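Local coordinates for Non-structural protein 2 (Human rotavirus C, PDB 2GU0), which probably serves genome replication and packaging as an RNA-binding, nucleoside-triphosphate-hydrolysing octamer that forms viral factories together with NSP5, at residues A[228-231]-A[232-235]; A[268-271]-A[272-276]; A[282-285]-A[286-289]. All coordinates share one frame; numbering follows the deposited sequence.

How the interactions relate
All three interactions are local contacts along or at the ends of helices within the C-terminal, HIT-related part of the chain. They follow one another in sequence and gather on one side of the chain centre. Leu286 is the common neighbour. Its CD1 lies 3.6 Å from Ala235 CB, which joins interaction 3 to interaction 1. Its CD2 lies 3.5 Å from Cys269 CB of interaction 2. Gln272 OE1 and Ser285 OG, 3.2 Å apart, form a weak hydrogen bond between interactions 2 and 3. Interactions 1 and 2 do not touch, with centres about 16 Å apart. Interaction 1 is nearest the predicted ATP site: the His234 side chain is about 4 Å from that of His218.

Interaction 1 (A[228-231]-A[232-235]); sequences HSQL and MSHA
The backbone N-H of His234 bonds to Gln230 O at 3.3 Å, nearly straight at 167°, and so starts helix 231-243. The next turn bond, from Ala235 N to Leu231 O, is weak. Gln230 stands at the N-cap position, just before the helix. Its carbonyl oxygen also meets the His234 side chain. The ring comes at it edge-on: CD2 lies 3.3 Å from Gln230 O, which sits near the ring plane. The first torsion of His234 explains this, since CG stands beside its own backbone N (chi1 -68°) and the ring turns back toward the start of the helix. Gln230 CB adds a looser touch on His234 CD2, at 4.1 Å. Ser233 CB lies 3.4 Å from the same carbonyl oxygen. Leu231 points the other way. Its CG is anti to the backbone N (chi1 -159°), and the branch packs on Ala214 and Ile216 of strand 213-216 and on Trp266. Ile307 of a second subunit also touches Leu231 and Met232. Ala235 packs on Trp266 and Phe279. The segment follows strand 222-227 and lies in the predicted RNA-binding region. His234 is close to Arg224 as well, which is predicted to bind ATP. Apart from the leucine contacts, this is chiefly a carbonyl-centred arrangement. Gln230 O takes one well-directed N-H, with the edge of the imidazole beside it. Ile216 and Trp266 also touch His234, so the setting of its ring probably owes much to that packing.

Interaction 2 (A[268-271]-A[272-276]); sequences TCIG and QLCGG
Ile270 and Leu273 meet through their ends, CD1 to CD1 at 3.9 Å, with the two side chains running at a slant to each other. Leu273 also lies over the turn below it, where its CG is 3.4 Å from Cys269 O. Gln272 touches with the base of its chain: CG sits 3.2 Å from Thr268 O. It does so because CG stands beside the backbone N (chi1 -57°), while the chain beyond CG extends onward. Cys274, one turn on from Ile270, has its CB 3.7 Å from Ile270 O. The backbone behind these side chains is helical. Gln272 N bonds to Thr268 O at 2.7 Å, with the donor nearly in line with the carbonyl. Leu273 N bonds to Cys269 O at 3.1 Å, tilted 24° from the carbonyl plane. Farther on the bonds become weak. Cys274 N is shared weakly between Ile270 O and Gly271 O, and Gly275 N makes a weak bond to Gly271 O. A Schellman motif then ends helix 264-275. Gly276 is its C-prime residue; Gly276 N makes a weak bond back to Leu273 O, and Thr277 N turns back to Gln272 O. In the next shell, Leu238 of helix 231-243 touches Ile270, and Asp239 of that helix touches Leu273. Thr268 meets Ile289, and Ala282 lies against both Cys269 and Gln272. The chemistry is graded along the helix. Two firm backbone bonds hold the earlier turn, and several weak, shared ones finish the exposed end, where Gly276, with its positive phi, lets the chain leave the helix.

Interaction 3 (A[282-285]-A[286-289]); sequences AKTS and LYSI
Tyr287 folds back over the carbonyl of Thr284, three residues earlier. Its CB carries CG into the position between the backbone N and the carbonyl carbon (chi1 53°), which brings the ring round above the turn. Thr284 O then lies 3.3 Å above the ring plane, over its centre, with CG, both CD and both CE atoms spaced around it. Along one flank, CE2 approaches Lys283 O obliquely, at 3.3 Å. CZ comes within 3.7 Å of Thr284 CA. At the tip, the hydroxyl OH lies beside the Thr284 side chain, 3.5 Å from OG1 and 3.6 Å from CG2. Tyr287 also packs on Ser308 of a second subunit. The turn beneath it is the start of helix 285-288, a short and weakly bonded element after helix 279-282. Thr284 O is its main acceptor. Tyr287 N reaches it at 3.2 Å, a three-residue spacing like that of a 3-10 turn. Ser288 OG donates to the same oxygen at 2.9 Å, from the opposite face of the carbonyl plane. Neither donor lies in that plane: they stand 41° and 49° out of it, respectively. Ser288 N adds a weak bond. Earlier in the turn, Ser285 OG donates to Ala282 O at 2.8 Å, in the carbonyl plane and on a lone pair. Leu286 turns to the other side, its CB and CG near Lys283 O, and meets Met232 of helix 231-243. Ile289 lays its CG1 near Ser285 O.

Interaction 1 (A[228-231]-A[232-235])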
loop_
_atom_site.group_PDB
_atom_site.type_symbol
_atom_site.label_atom_id
_atom_site.label_comp_id
_atom_site.label_asym_id
_atom_site.label_seq_id
_atom_site.Cartn_x
_atom_site.Cartn_y
_atom_site.Cartn_z
ATOM N N HIS A 228 9.771 43.523 -7.596
ATOM C CA HIS A 228 10.509 44.784 -7.560
ATOM C C HIS A 228 11.938 44.508 -7.093
ATOM O O HIS A 228 12.896 45.123 -7.571
ATOM C CB HIS A 228 9.836 45.784 -6.615
ATOM C CG HIS A 228 8.524 46.311 -7.114
ATOM N ND1 HIS A 228 8.359 46.818 -8.384
ATOM C CD2 HIS A 228 7.324 46.444 -6.500
ATOM C CE1 HIS A 228 7.117 47.243 -8.530
ATOM N NE2 HIS A 228 6.468 47.028 -7.401
ATOM N N SER A 229 12.071 43.564 -6.167
ATOM C CA SER A 229 13.375 43.180 -5.642
ATOM C C SER A 229 14.125 42.336 -6.665
ATOM O O SER A 229 14.922 41.484 -6.308
ATOM C CB SER A 229 13.205 42.372 -4.355
ATOM O OG SER A 229 12.607 41.113 -4.618
ATOM N N GLN A 230 13.860 42.563 -7.941
ATOM C CA GLN A 230 14.521 41.808 -9.002
ATOM C C GLN A 230 14.667 42.693 -10.214
ATOM O O GLN A 230 15.432 42.400 -11.122
ATOM C CB GLN A 230 13.688 40.591 -9.403
ATOM C CG GLN A 230 13.479 39.570 -8.312
ATOM C CD GLN A 230 14.766 38.913 -7.896
ATOM O OE1 GLN A 230 15.538 38.432 -8.741
ATOM N NE2 GLN A 230 15.010 38.875 -6.590
ATOM N N LEU A 231 13.901 43.772 -10.221
ATOM C CA LEU A 231 13.913 44.720 -11.319
ATOM C C LEU A 231 15.342 45.053 -11.773
ATOM O O LEU A 231 15.610 45.099 -12.972
ATOM C CB LEU A 231 13.141 45.979 -10.901
ATOM C CG LEU A 231 12.592 46.884 -12.003
ATOM C CD1 LEU A 231 12.009 46.058 -13.140
ATOM C CD2 LEU A 231 11.539 47.795 -11.409
ATOM N N MET A 232 16.255 45.269 -10.824
ATOM C CA MET A 232 17.648 45.567 -11.164
ATOM C C MET A 232 18.239 44.456 -12.032
ATOM O O MET A 232 18.595 44.680 -13.186
ATOM C CB MET A 232 18.499 45.715 -9.900
ATOM C CG MET A 232 18.475 47.103 -9.280
ATOM S SD MET A 232 19.187 48.379 -10.344
ATOM C CE MET A 232 20.914 48.022 -10.105
ATOM N N SER A 233 18.340 43.260 -11.458
ATOM C CA SER A 233 18.874 42.088 -12.147
ATOM C C SER A 233 18.489 42.006 -13.613
ATOM O O SER A 233 19.346 41.916 -14.483
ATOM C CB SER A 233 18.403 40.826 -11.442
ATOM O OG SER A 233 18.760 40.881 -10.078
ATOM N N HIS A 234 17.193 42.014 -13.880
ATOM C CA HIS A 234 16.702 41.945 -15.244
ATOM C C HIS A 234 17.186 43.156 -16.018
ATOM O O HIS A 234 17.369 43.099 -17.234
ATOM C CB HIS A 234 15.177 41.906 -15.239
ATOM C CG HIS A 234 14.616 40.645 -14.667
ATOM N ND1 HIS A 234 14.464 39.497 -15.412
ATOM C CD2 HIS A 234 14.211 40.340 -13.413
ATOM C CE1 HIS A 234 13.988 38.537 -14.641
ATOM N NE2 HIS A 234 13.826 39.022 -13.423
ATOM N N ALA A 235 17.386 44.256 -15.300
ATOM C CA ALA A 235 17.855 45.483 -15.919
ATOM C C ALA A 235 19.308 45.308 -16.323
ATOM O O ALA A 235 19.708 45.738 -17.398
ATOM C CB ALA A 235 17.712 46.646 -14.952
#

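Interaction 2 (A[268-271]-A[272-276])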
loop_
_atom_site.group_PDB
_atom_site.type_symbol
_atom_site.label_atom_id
_atom_site.label_comp_id
_atom_site.label_asym_id
_atom_site.label_seq_id
_atom_site.Cartn_x
_atom_site.Cartn_y
_atom_site.Cartn_z
ATOM N N THR A 268 11.969 53.883 -19.436
ATOM C CA THR A 268 13.001 54.894 -19.681
ATOM C C THR A 268 14.428 54.407 -19.441
ATOM O O THR A 268 15.334 54.742 -20.208
ATOM C CB THR A 268 12.788 56.164 -18.810
ATOM O OG1 THR A 268 12.839 55.809 -17.424
ATOM C CG2 THR A 268 11.451 56.818 -19.121
ATOM N N CYS A 269 14.634 53.645 -18.372
ATOM C CA CYS A 269 15.965 53.133 -18.072
ATOM C C CYS A 269 16.506 52.393 -19.283
ATOM O O CYS A 269 17.664 52.559 -19.656
ATOM C CB CYS A 269 15.920 52.184 -16.877
ATOM S SG CYS A 269 17.446 51.248 -16.630
ATOM N N ILE A 270 15.657 51.577 -19.898
ATOM C CA ILE A 270 16.049 50.814 -21.074
ATOM C C ILE A 270 16.128 51.752 -22.270
ATOM O O ILE A 270 16.726 51.430 -23.291
ATOM C CB ILE A 270 15.047 49.652 -21.353
ATOM C CG1 ILE A 270 15.136 48.620 -20.227
ATOM C CG2 ILE A 270 15.354 48.972 -22.680
ATOM C CD1 ILE A 270 16.546 48.152 -19.948
ATOM N N GLY A 271 15.520 52.924 -22.136
ATOM C CA GLY A 271 15.576 53.893 -23.212
ATOM C C GLY A 271 16.948 54.534 -23.155
ATOM O O GLY A 271 17.621 54.702 -24.176
ATOM N N GLN A 272 17.369 54.871 -21.940
ATOM C CA GLN A 272 18.663 55.496 -21.710
ATOM C C GLN A 272 19.820 54.600 -22.144
ATOM O O GLN A 272 20.826 55.089 -22.657
ATOM C CB GLN A 272 18.826 55.857 -20.231
ATOM C CG GLN A 272 17.742 56.777 -19.689
ATOM C CD GLN A 272 18.170 57.506 -18.426
ATOM O OE1 GLN A 272 18.636 56.896 -17.466
ATOM N NE2 GLN A 272 18.009 58.820 -18.424
ATOM N N LEU A 273 19.683 53.294 -21.939
ATOM C CA LEU A 273 20.740 52.367 -22.323
ATOM C C LEU A 273 20.889 52.272 -23.843
ATOM O O LEU A 273 22.002 52.141 -24.362
ATOM C CB LEU A 273 20.462 50.982 -21.734
ATOM C CG LEU A 273 20.570 50.880 -20.212
ATOM C CD1 LEU A 273 20.244 49.476 -19.761
ATOM C CD2 LEU A 273 21.970 51.249 -19.776
ATOM N N CYS A 274 19.765 52.351 -24.549
ATOM C CA CYS A 274 19.764 52.268 -26.006
ATOM C C CYS A 274 20.279 53.534 -26.664
ATOM O O CYS A 274 20.576 53.540 -27.858
ATOM C CB CYS A 274 18.358 51.966 -26.516
ATOM S SG CYS A 274 17.797 50.308 -26.102
ATOM N N GLY A 275 20.370 54.608 -25.889
ATOM C CA GLY A 275 20.867 55.861 -26.421
ATOM C C GLY A 275 22.363 55.975 -26.195
ATOM O O GLY A 275 23.057 56.705 -26.904
ATOM N N GLY A 276 22.855 55.247 -25.196
ATOM C CA GLY A 276 24.271 55.268 -24.885
ATOM C C GLY A 276 24.624 55.528 -23.428
ATOM O O GLY A 276 25.796 55.449 -23.070
#

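Interaction 3 (A[282-285]-A[286-289])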
loop_
_atom_site.group_PDB
_atom_site.type_symbol
_atom_site.label_atom_id
_atom_site.label_comp_id
_atom_site.label_asym_id
_atom_site.label_seq_id
_atom_site.Cartn_x
_atom_site.Cartn_y
_atom_site.Cartn_z
ATOM N N ALA A 282 21.603 55.209 -15.660
ATOM C CA ALA A 282 20.221 54.889 -15.998
ATOM C C ALA A 282 19.512 54.011 -14.968
ATOM O O ALA A 282 18.291 54.083 -14.823
ATOM C CB ALA A 282 20.172 54.229 -17.376
ATOM N N LYS A 283 20.282 53.192 -14.252
ATOM C CA LYS A 283 19.727 52.297 -13.244
ATOM C C LYS A 283 18.902 53.085 -12.241
ATOM O O LYS A 283 18.158 52.518 -11.458
ATOM C CB LYS A 283 20.839 51.568 -12.494
ATOM C CG LYS A 283 21.573 52.453 -11.509
ATOM C CD LYS A 283 22.319 51.649 -10.446
ATOM C CE LYS A 283 23.543 50.952 -11.002
ATOM N NZ LYS A 283 24.186 50.108 -9.964
ATOM N N THR A 284 19.043 54.402 -12.271
ATOM C CA THR A 284 18.327 55.278 -11.354
ATOM C C THR A 284 16.863 55.468 -11.710
ATOM O O THR A 284 15.992 55.359 -10.851
ATOM C CB THR A 284 19.014 56.662 -11.291
ATOM O OG1 THR A 284 20.305 56.510 -10.693
ATOM C CG2 THR A 284 18.185 57.658 -10.480
ATOM N N SER A 285 16.591 55.756 -12.977
ATOM C CA SER A 285 15.221 55.978 -13.416
ATOM C C SER A 285 14.308 54.766 -13.236
ATOM O O SER A 285 13.116 54.843 -13.512
ATOM C CB SER A 285 15.209 56.455 -14.876
ATOM O OG SER A 285 16.185 55.783 -15.654
ATOM N N LEU A 286 14.870 53.656 -12.761
ATOM C CA LEU A 286 14.108 52.430 -12.528
ATOM C C LEU A 286 13.165 52.541 -11.335
ATOM O O LEU A 286 12.066 51.998 -11.350
ATOM C CB LEU A 286 15.048 51.253 -12.268
ATOM C CG LEU A 286 15.756 50.564 -13.427
ATOM C CD1 LEU A 286 16.590 49.423 -12.871
ATOM C CD2 LEU A 286 14.736 50.048 -14.426
ATOM N N TYR A 287 13.610 53.236 -10.295
ATOM C CA TYR A 287 12.817 53.394 -9.086
ATOM C C TYR A 287 12.481 54.848 -8.834
ATOM O O TYR A 287 11.809 55.173 -7.859
ATOM C CB TYR A 287 13.605 52.860 -7.906
ATOM C CG TYR A 287 14.971 53.487 -7.830
ATOM C CD1 TYR A 287 15.150 54.751 -7.277
ATOM C CD2 TYR A 287 16.080 52.840 -8.363
ATOM C CE1 TYR A 287 16.404 55.357 -7.260
ATOM C CE2 TYR A 287 17.338 53.437 -8.351
ATOM C CZ TYR A 287 17.494 54.694 -7.800
ATOM O OH TYR A 287 18.736 55.285 -7.804
ATOM N N SER A 288 12.954 55.728 -9.704
ATOM C CA SER A 288 12.694 57.145 -9.527
ATOM C C SER A 288 11.550 57.693 -10.378
ATOM O O SER A 288 11.182 58.858 -10.232
ATOM C CB SER A 288 13.968 57.947 -9.788
ATOM O OG SER A 288 14.425 57.742 -11.108
ATOM N N ILE A 289 10.984 56.871 -11.262
ATOM C CA ILE A 289 9.866 57.329 -12.089
ATOM C C ILE A 289 8.522 56.777 -11.609
ATOM O O ILE A 289 8.401 55.588 -11.323
ATOM C CB ILE A 289 10.061 56.956 -13.559
ATOM C CG1 ILE A 289 11.204 57.781 -14.141
ATOM C CG2 ILE A 289 8.776 57.207 -14.335
ATOM C CD1 ILE A 289 11.348 57.659 -15.638
#